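Local coordinates for protein ferredoxin--NADP reductase, apicoplast (Plasmodium falciparum, PDB 3JQQ) that uses its FAD cofactor to pass electrons between ferredoxin and NADP(H) in the apicoplast and may thereby serve isoprenoid precursor synthesis, at residues F193-N198 against L226-Y231; S187-L192 against E230-M235. The protein carries 1 engineered substitution. One frame throughout, in Å; residues are numbered along the deposited sequence.

Contact 1 of 2, residues F193-N198 against L226-Y231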
ATOM      1  N   PHE B 193     -29.466   4.929   7.773  1.00 34.59           N
ATOM      2  CA  PHE B 193     -30.689   4.436   7.144  1.00 34.68           C
ATOM      3  C   PHE B 193     -31.350   3.305   7.932  1.00 34.74           C
ATOM      4  O   PHE B 193     -32.274   2.657   7.442  1.00 34.76           O
ATOM      5  CB  PHE B 193     -30.416   3.988   5.706  1.00 34.67           C
ATOM      6  CG  PHE B 193     -30.029   5.112   4.782  1.00 34.90           C
ATOM      7  CD1 PHE B 193     -30.860   6.207   4.614  1.00 34.93           C
ATOM      8  CD2 PHE B 193     -28.841   5.062   4.068  1.00 34.84           C
ATOM      9  CE1 PHE B 193     -30.507   7.238   3.761  1.00 35.19           C
ATOM     10  CE2 PHE B 193     -28.484   6.086   3.213  1.00 35.06           C
ATOM     11  CZ  PHE B 193     -29.318   7.176   3.058  1.00 35.21           C
ATOM     12  N   ALA B 194     -30.868   3.071   9.148  1.00 34.87           N
ATOM     13  CA  ALA B 194     -31.449   2.064  10.042  1.00 35.05           C
ATOM     14  C   ALA B 194     -31.464   0.650   9.454  1.00 35.16           C
ATOM     15  O   ALA B 194     -32.387  -0.125   9.705  1.00 35.21           O
ATOM     16  CB  ALA B 194     -32.854   2.478  10.464  1.00 35.03           C
ATOM     17  N   TYR B 195     -30.427   0.317   8.688  1.00 35.24           N
ATOM     18  CA  TYR B 195     -30.336  -0.971   8.013  1.00 35.33           C
ATOM     19  C   TYR B 195     -30.596  -2.168   8.922  1.00 35.58           C
ATOM     20  O   TYR B 195     -30.016  -2.283  10.000  1.00 35.57           O
ATOM     21  CB  TYR B 195     -28.972  -1.147   7.346  1.00 35.18           C
ATOM     22  CG  TYR B 195     -28.899  -2.332   6.417  1.00 34.82           C
ATOM     23  CD1 TYR B 195     -29.268  -2.211   5.085  1.00 34.58           C
ATOM     24  CD2 TYR B 195     -28.471  -3.578   6.868  1.00 34.55           C
ATOM     25  CE1 TYR B 195     -29.214  -3.288   4.224  1.00 34.49           C
ATOM     26  CE2 TYR B 195     -28.412  -4.668   6.010  1.00 34.26           C
ATOM     27  CZ  TYR B 195     -28.786  -4.514   4.688  1.00 34.19           C
ATOM     28  OH  TYR B 195     -28.728  -5.583   3.816  1.00 33.79           O
ATOM     29  N   ASP B 196     -31.465  -3.060   8.461  1.00 36.02           N
ATOM     30  CA  ASP B 196     -31.674  -4.346   9.112  1.00 36.52           C
ATOM     31  C   ASP B 196     -31.876  -5.435   8.061  1.00 36.92           C
ATOM     32  O   ASP B 196     -32.844  -5.410   7.299  1.00 36.87           O
ATOM     33  CB  ASP B 196     -32.865  -4.298  10.071  1.00 36.46           C
ATOM     34  CG  ASP B 196     -33.060  -5.603  10.815  1.00 36.49           C
ATOM     35  OD1 ASP B 196     -32.326  -6.569  10.514  1.00 36.49           O
ATOM     36  OD2 ASP B 196     -33.941  -5.664  11.696  1.00 36.48           O
ATOM     37  N   LYS B 197     -30.945  -6.382   8.026  1.00 37.51           N
ATOM     38  CA  LYS B 197     -30.959  -7.454   7.042  1.00 38.18           C
ATOM     39  C   LYS B 197     -32.262  -8.233   7.136  1.00 38.60           C
ATOM     40  O   LYS B 197     -32.810  -8.678   6.128  1.00 38.67           O
ATOM     41  CB  LYS B 197     -29.769  -8.393   7.271  1.00 38.17           C
ATOM     42  CG  LYS B 197     -29.339  -9.178   6.040  1.00 38.48           C
ATOM     43  CD  LYS B 197     -28.127 -10.071   6.323  1.00 38.89           C
ATOM     44  CE  LYS B 197     -28.547 -11.393   6.950  1.00 39.40           C
ATOM     45  NZ  LYS B 197     -27.393 -12.327   7.103  1.00 39.57           N
ATOM     46  N   ASN B 198     -32.757  -8.382   8.358  1.00 39.26           N
ATOM     47  CA  ASN B 198     -33.948  -9.177   8.613  1.00 39.91           C
ATOM     48  C   ASN B 198     -35.242  -8.364   8.573  1.00 40.47           C
ATOM     49  O   ASN B 198     -36.316  -8.880   8.882  1.00 40.51           O
ATOM     50  CB  ASN B 198     -33.804  -9.931   9.938  1.00 39.83           C
ATOM     51  CG  ASN B 198     -32.700 -10.975   9.895  1.00 39.78           C
ATOM     52  OD1 ASN B 198     -32.704 -11.862   9.041  1.00 39.81           O
ATOM     53  ND2 ASN B 198     -31.749 -10.875  10.818  1.00 39.50           N
ATOM     54  N   LEU B 226     -21.969  -4.558  -2.714  1.00 19.94           N
ATOM     55  CA  LEU B 226     -22.849  -4.184  -3.820  1.00 20.61           C
ATOM     56  C   LEU B 226     -24.324  -4.402  -3.478  1.00 21.01           C
ATOM     57  O   LEU B 226     -25.190  -3.642  -3.920  1.00 21.06           O
ATOM     58  CB  LEU B 226     -22.467  -4.990  -5.068  1.00 20.57           C
ATOM     59  CG  LEU B 226     -22.795  -4.463  -6.471  1.00 20.93           C
ATOM     60  CD1 LEU B 226     -23.961  -5.211  -7.101  1.00 21.15           C
ATOM     61  CD2 LEU B 226     -23.033  -2.949  -6.474  1.00 20.63           C
ATOM     62  N   ASN B 227     -24.607  -5.440  -2.695  1.00 21.49           N
ATOM     63  CA  ASN B 227     -25.973  -5.729  -2.256  1.00 21.93           C
ATOM     64  C   ASN B 227     -26.567  -4.559  -1.489  1.00 22.58           C
ATOM     65  O   ASN B 227     -27.634  -4.045  -1.831  1.00 22.57           O
ATOM     66  CB  ASN B 227     -26.007  -6.969  -1.359  1.00 21.68           C
ATOM     67  CG  ASN B 227     -25.769  -8.252  -2.122  1.00 20.75           C
ATOM     68  OD1 ASN B 227     -25.776  -8.269  -3.351  1.00 20.17           O
ATOM     69  ND2 ASN B 227     -25.564  -9.340  -1.393  1.00 19.51           N
ATOM     70  N   GLU B 228     -25.867  -4.159  -0.432  1.00 23.33           N
ATOM     71  CA  GLU B 228     -26.285  -3.039   0.396  1.00 24.04           C
ATOM     72  C   GLU B 228     -26.346  -1.749  -0.415  1.00 24.47           C
ATOM     73  O   GLU B 228     -27.336  -1.021  -0.361  1.00 24.47           O
ATOM     74  CB  GLU B 228     -25.329  -2.864   1.578  1.00 24.08           C
ATOM     75  CG  GLU B 228     -25.384  -3.985   2.605  1.00 24.62           C
ATOM     76  CD  GLU B 228     -24.621  -5.223   2.172  1.00 25.47           C
ATOM     77  OE1 GLU B 228     -24.604  -6.204   2.946  1.00 25.91           O
ATOM     78  OE2 GLU B 228     -24.039  -5.214   1.065  1.00 25.59           O
ATOM     79  N   LEU B 229     -25.284  -1.473  -1.165  1.00 25.17           N
ATOM     80  CA  LEU B 229     -25.209  -0.250  -1.954  1.00 25.91           C
ATOM     81  C   LEU B 229     -26.366  -0.138  -2.937  1.00 26.62           C
ATOM     82  O   LEU B 229     -26.941   0.936  -3.112  1.00 26.71           O
ATOM     83  CB  LEU B 229     -23.867  -0.151  -2.691  1.00 25.77           C
ATOM     84  CG  LEU B 229     -22.624   0.180  -1.857  1.00 25.53           C
ATOM     85  CD1 LEU B 229     -21.354   0.037  -2.692  1.00 25.13           C
ATOM     86  CD2 LEU B 229     -22.720   1.578  -1.258  1.00 24.51           C
ATOM     87  N   GLU B 230     -26.707  -1.253  -3.576  1.00 27.56           N
ATOM     88  CA  GLU B 230     -27.835  -1.274  -4.498  1.00 28.58           C
ATOM     89  C   GLU B 230     -29.160  -1.160  -3.752  1.00 29.11           C
ATOM     90  O   GLU B 230     -30.122  -0.591  -4.264  1.00 28.98           O
ATOM     91  CB  GLU B 230     -27.809  -2.532  -5.370  1.00 28.68           C
ATOM     92  CG  GLU B 230     -26.833  -2.440  -6.532  1.00 29.74           C
ATOM     93  CD  GLU B 230     -26.839  -3.678  -7.409  1.00 31.37           C
ATOM     94  OE1 GLU B 230     -27.102  -4.781  -6.883  1.00 31.95           O
ATOM     95  OE2 GLU B 230     -26.572  -3.546  -8.624  1.00 32.13           O
ATOM     96  N   TYR B 231     -29.205  -1.694  -2.536  1.00 30.00           N
ATOM     97  CA  TYR B 231     -30.414  -1.616  -1.726  1.00 31.01           C
ATOM     98  C   TYR B 231     -30.688  -0.184  -1.273  1.00 31.69           C
ATOM     99  O   TYR B 231     -31.844   0.245  -1.204  1.00 31.71           O
ATOM    100  CB  TYR B 231     -30.326  -2.542  -0.511  1.00 30.96           C
ATOM    101  CG  TYR B 231     -31.423  -2.298   0.512  1.00 31.43           C
ATOM    102  CD1 TYR B 231     -32.669  -2.901   0.383  1.00 31.87           C
ATOM    103  CD2 TYR B 231     -31.214  -1.457   1.596  1.00 31.65           C
ATOM    104  CE1 TYR B 231     -33.671  -2.678   1.314  1.00 32.02           C
ATOM    105  CE2 TYR B 231     -32.207  -1.229   2.530  1.00 31.94           C
ATOM    106  CZ  TYR B 231     -33.433  -1.842   2.384  1.00 32.10           C
ATOM    107  OH  TYR B 231     -34.423  -1.615   3.313  1.00 32.43           O
TER
HETATM  108  O   HOH W   1     -33.056  -1.799   5.949  1.00 49.19           O

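Contact 2 of 2, residues S187-L192 against E230-M235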
ATOM      1  N   SER B 187     -20.768   1.130   7.132  1.00 23.53           N
ATOM      2  CA  SER B 187     -21.102   1.265   8.545  1.00 24.30           C
ATOM      3  C   SER B 187     -21.958   2.508   8.766  1.00 24.80           C
ATOM      4  O   SER B 187     -23.018   2.451   9.402  1.00 24.77           O
ATOM      5  CB  SER B 187     -19.824   1.352   9.381  1.00 24.34           C
ATOM      6  OG  SER B 187     -20.118   1.541  10.755  1.00 24.68           O
ATOM      7  N   PHE B 188     -21.496   3.633   8.231  1.00 25.54           N
ATOM      8  CA  PHE B 188     -22.253   4.874   8.298  1.00 26.33           C
ATOM      9  C   PHE B 188     -23.681   4.702   7.772  1.00 26.97           C
ATOM     10  O   PHE B 188     -24.646   5.096   8.430  1.00 26.98           O
ATOM     11  CB  PHE B 188     -21.552   5.988   7.515  1.00 26.21           C
ATOM     12  CG  PHE B 188     -20.215   6.386   8.078  1.00 26.18           C
ATOM     13  CD1 PHE B 188     -19.320   7.113   7.309  1.00 26.21           C
ATOM     14  CD2 PHE B 188     -19.849   6.026   9.366  1.00 26.36           C
ATOM     15  CE1 PHE B 188     -18.090   7.486   7.816  1.00 26.36           C
ATOM     16  CE2 PHE B 188     -18.615   6.393   9.879  1.00 26.19           C
ATOM     17  CZ  PHE B 188     -17.737   7.125   9.102  1.00 26.35           C
ATOM     18  N   LEU B 189     -23.806   4.121   6.581  1.00 27.80           N
ATOM     19  CA  LEU B 189     -25.110   3.985   5.931  1.00 28.69           C
ATOM     20  C   LEU B 189     -26.056   3.109   6.739  1.00 29.40           C
ATOM     21  O   LEU B 189     -27.257   3.378   6.811  1.00 29.49           O
ATOM     22  CB  LEU B 189     -24.954   3.421   4.512  1.00 28.64           C
ATOM     23  CG  LEU B 189     -24.283   4.311   3.461  1.00 28.58           C
ATOM     24  CD1 LEU B 189     -24.055   3.531   2.174  1.00 28.03           C
ATOM     25  CD2 LEU B 189     -25.117   5.557   3.192  1.00 28.52           C
ATOM     26  N   LYS B 190     -25.512   2.058   7.341  1.00 30.26           N
ATOM     27  CA  LYS B 190     -26.315   1.162   8.160  1.00 31.04           C
ATOM     28  C   LYS B 190     -26.866   1.886   9.384  1.00 31.61           C
ATOM     29  O   LYS B 190     -27.986   1.617   9.814  1.00 31.73           O
ATOM     30  CB  LYS B 190     -25.509  -0.075   8.568  1.00 31.00           C
ATOM     31  CG  LYS B 190     -25.307  -1.071   7.432  1.00 30.90           C
ATOM     32  CD  LYS B 190     -24.338  -2.179   7.826  1.00 30.99           C
ATOM     33  CE  LYS B 190     -24.213  -3.222   6.725  1.00 30.59           C
ATOM     34  NZ  LYS B 190     -23.181  -4.239   7.056  1.00 30.67           N
ATOM     35  N   LYS B 191     -26.086   2.810   9.941  1.00 32.32           N
ATOM     36  CA  LYS B 191     -26.572   3.607  11.064  1.00 33.00           C
ATOM     37  C   LYS B 191     -27.601   4.641  10.615  1.00 33.36           C
ATOM     38  O   LYS B 191     -28.667   4.768  11.215  1.00 33.45           O
ATOM     39  CB  LYS B 191     -25.428   4.307  11.799  1.00 33.09           C
ATOM     40  CG  LYS B 191     -25.914   5.284  12.864  1.00 33.21           C
ATOM     41  CD  LYS B 191     -24.768   6.029  13.527  1.00 33.77           C
ATOM     42  CE  LYS B 191     -25.284   7.159  14.411  1.00 33.97           C
ATOM     43  NZ  LYS B 191     -26.173   6.666  15.504  1.00 34.08           N
ATOM     44  N   LEU B 192     -27.277   5.375   9.554  1.00 33.78           N
ATOM     45  CA  LEU B 192     -28.121   6.472   9.089  1.00 34.19           C
ATOM     46  C   LEU B 192     -29.475   5.995   8.566  1.00 34.41           C
ATOM     47  O   LEU B 192     -30.511   6.586   8.875  1.00 34.61           O
ATOM     48  CB  LEU B 192     -27.397   7.286   8.010  1.00 34.23           C
ATOM     49  CG  LEU B 192     -26.058   7.930   8.387  1.00 34.38           C
ATOM     50  CD1 LEU B 192     -25.283   8.336   7.139  1.00 34.51           C
ATOM     51  CD2 LEU B 192     -26.260   9.127   9.303  1.00 34.82           C
ATOM     52  N   GLU B 230     -26.707  -1.253  -3.576  1.00 27.56           N
ATOM     53  CA  GLU B 230     -27.835  -1.274  -4.498  1.00 28.58           C
ATOM     54  C   GLU B 230     -29.160  -1.160  -3.752  1.00 29.11           C
ATOM     55  O   GLU B 230     -30.122  -0.591  -4.264  1.00 28.98           O
ATOM     56  CB  GLU B 230     -27.809  -2.532  -5.370  1.00 28.68           C
ATOM     57  CG  GLU B 230     -26.833  -2.440  -6.532  1.00 29.74           C
ATOM     58  CD  GLU B 230     -26.839  -3.678  -7.409  1.00 31.37           C
ATOM     59  OE1 GLU B 230     -27.102  -4.781  -6.883  1.00 31.95           O
ATOM     60  OE2 GLU B 230     -26.572  -3.546  -8.624  1.00 32.13           O
ATOM     61  N   TYR B 231     -29.205  -1.694  -2.536  1.00 30.00           N
ATOM     62  CA  TYR B 231     -30.414  -1.616  -1.726  1.00 31.01           C
ATOM     63  C   TYR B 231     -30.688  -0.184  -1.273  1.00 31.69           C
ATOM     64  O   TYR B 231     -31.844   0.245  -1.204  1.00 31.71           O
ATOM     65  CB  TYR B 231     -30.326  -2.542  -0.511  1.00 30.96           C
ATOM     66  CG  TYR B 231     -31.423  -2.298   0.512  1.00 31.43           C
ATOM     67  CD1 TYR B 231     -32.669  -2.901   0.383  1.00 31.87           C
ATOM     68  CD2 TYR B 231     -31.214  -1.457   1.596  1.00 31.65           C
ATOM     69  CE1 TYR B 231     -33.671  -2.678   1.314  1.00 32.02           C
ATOM     70  CE2 TYR B 231     -32.207  -1.229   2.530  1.00 31.94           C
ATOM     71  CZ  TYR B 231     -33.433  -1.842   2.384  1.00 32.10           C
ATOM     72  OH  TYR B 231     -34.423  -1.615   3.313  1.00 32.43           O
ATOM     73  N   PHE B 232     -29.626   0.552  -0.964  1.00 32.66           N
ATOM     74  CA  PHE B 232     -29.783   1.934  -0.536  1.00 33.63           C
ATOM     75  C   PHE B 232     -30.231   2.819  -1.694  1.00 34.36           C
ATOM     76  O   PHE B 232     -31.053   3.723  -1.510  1.00 34.46           O
ATOM     77  CB  PHE B 232     -28.488   2.465   0.080  1.00 33.55           C
ATOM     78  CG  PHE B 232     -28.070   1.746   1.334  1.00 33.53           C
ATOM     79  CD1 PHE B 232     -26.787   1.238   1.462  1.00 33.37           C
ATOM     80  CD2 PHE B 232     -28.965   1.575   2.385  1.00 33.35           C
ATOM     81  CE1 PHE B 232     -26.398   0.576   2.611  1.00 33.12           C
ATOM     82  CE2 PHE B 232     -28.582   0.913   3.539  1.00 33.29           C
ATOM     83  CZ  PHE B 232     -27.299   0.415   3.653  1.00 33.26           C
ATOM     84  N   GLN B 233     -29.698   2.557  -2.880  1.00 35.33           N
ATOM     85  CA  GLN B 233     -30.013   3.358  -4.058  1.00 36.35           C
ATOM     86  C   GLN B 233     -31.438   3.099  -4.547  1.00 36.86           C
ATOM     87  O   GLN B 233     -32.061   3.967  -5.161  1.00 37.00           O
ATOM     88  CB  GLN B 233     -28.998   3.087  -5.172  1.00 36.38           C
ATOM     89  CG  GLN B 233     -28.820   4.236  -6.147  1.00 37.06           C
ATOM     90  CD  GLN B 233     -27.532   4.130  -6.945  1.00 37.89           C
ATOM     91  OE1 GLN B 233     -26.945   3.053  -7.059  1.00 38.23           O
ATOM     92  NE2 GLN B 233     -27.087   5.251  -7.504  1.00 38.17           N
ATOM     93  N   LYS B 234     -31.952   1.907  -4.264  1.00 37.54           N
ATOM     94  CA  LYS B 234     -33.317   1.541  -4.644  1.00 38.13           C
ATOM     95  C   LYS B 234     -34.341   2.084  -3.645  1.00 38.38           C
ATOM     96  O   LYS B 234     -35.403   2.570  -4.034  1.00 38.49           O
ATOM     97  CB  LYS B 234     -33.436   0.016  -4.757  1.00 38.20           C
ATOM     98  CG  LYS B 234     -34.787  -0.476  -5.273  1.00 38.58           C
ATOM     99  CD  LYS B 234     -34.816  -1.995  -5.391  1.00 39.10           C
ATOM    100  CE  LYS B 234     -34.619  -2.662  -4.034  1.00 39.49           C
ATOM    101  NZ  LYS B 234     -34.699  -4.149  -4.114  1.00 39.44           N
ATOM    102  N   MET B 235     -34.006   2.006  -2.361  1.00 38.66           N
ATOM    103  CA  MET B 235     -34.925   2.371  -1.283  1.00 38.96           C
ATOM    104  C   MET B 235     -34.883   3.853  -0.907  1.00 38.87           C
ATOM    105  O   MET B 235     -35.878   4.407  -0.434  1.00 38.90           O
ATOM    106  CB  MET B 235     -34.647   1.518  -0.042  1.00 39.13           C
ATOM    107  CG  MET B 235     -35.436   0.220   0.024  1.00 40.01           C
ATOM    108  SD  MET B 235     -36.990   0.401   0.925  1.00 42.11           S
ATOM    109  CE  MET B 235     -37.859   1.571  -0.116  1.00 41.60           C
TER

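Contact 1 of 2, residues F193-N198 against L226-Y231
Glu228, the first residue of helix segment 226-231 to touch the loop 193-198, meets the phenol end of Tyr195 with the aliphatic part of its side chain. Its CG lies 3.9 Å from Tyr195 OH, and the two side chains cross at about a right angle. Chi1 (-68°) sets CG beside the CZ-OH end of Tyr195, and the bend at chi2 then carries the carboxylate on from it, leaving the methylene to make the contact. A long acid suits this partly exposed place, because its inner carbons can pack while its charge stays at the end.

One helical turn later comes Tyr231, which directs its CB at the loop and carries the aromatic half of the contact. The edge of Tyr195 is presented to the face of Tyr231 in an offset edge-to-face pair, with the planes at 90° and the centroids 5.6 Å apart. Tyr195 CE1 comes within 3.8 Å of Tyr231 CD2. Tyrosine serves here in two ways, since its ring packs while its hydroxyl reaches the polar loop. Tyr231 OH is hydrogen-bonded to Leu200 O and also accepts from a water, 3.0 Å away, which in turn accepts from Asp196 N at 3.2 Å. Asp196 itself shapes the loop beyond, its OD1 accepting from the backbone N of Asn198 in an Asx turn.

The contact lies at the surface of the NAD-binding domain, where the loop leaving helix 183-192 crosses beside helix 226-235; Tyr195 also touches Lys190 of the former, while Leu229 faces strand 240-246.

Contact 2 of 2, residues S187-L192 against E230-M235
Leu189 of helix 183-192 and Phe232 of helix 226-235 pack side chain against side chain, joining two helices of the Rossmann-like NAD-binding domain, whose parallel five-stranded sheet is a hallmark of this reductase family. Each of the two residues directs its CB at the opposite helix. At this level the backbones are 8.2 Å apart, from Leu189 CA to Phe232 CA.

The ring of Phe232 turns one face to the leucine. Leu189 CB sits over that face in a CH-pi contact, 4.1 Å from the ring centroid and 28° off the ring normal. It is thus displaced from the middle of the ring, lying nearest to Phe232 CE1 at 3.7 Å. With CB of Phe232 already directed at helix 183-192, CG stands opposite the carbonyl carbon (chi1 -63°) and beside its own backbone N, and the ring extends across from there. A flat aromatic fits because it can reach the neighbouring helix and offer a broad apolar surface; leucine suits the other side, its CB lying over the face while the CD1 branch comes down obliquely toward the CD1-CE1 side of the ring.

Leu189 also touches Ile211 and Ile213 of strand 211-217 and Ile240 of strand 240-246, so the same side chain joins the helix pair to the sheet beneath. Lys190 only skirts the ring, its backbone N 4.4 Å from Phe232 CZ. Its long, extended chain leads the ammonium group away to a hydrogen bond with Ser106 O, which gives this buried lysine a polar partner. The closest approach between segments 187-192 and 230-235 is Leu189 CD1 to Phe232 CD1, 3.6 Å.

In the fold
Contacts 1 and 2 both use helix 226-235, their segments overlapping there, though Tyr231 acts in contact 1 and Phe232 in contact 2; their other segments follow one another from helix 183-192 into its exit loop. Contact 2 is buried and apolar, a leucine against a phenylalanine between two helices over the parallel sheet. Contact 1 lies at the surface, about 5 Å away between centres, and mixes a tyrosine pair with a glutamate methylene and a water bridge. They adjoin: Tyr195 CD1 packs 3.6 Å from Phe232 CE2, and Phe193 CD2 lies 3.9 Å from Phe232 CD2. A probable hydrogen bond from Tyr195 N to Lys190 O, 3.0 Å long, ties the loop back to the helix it leaves.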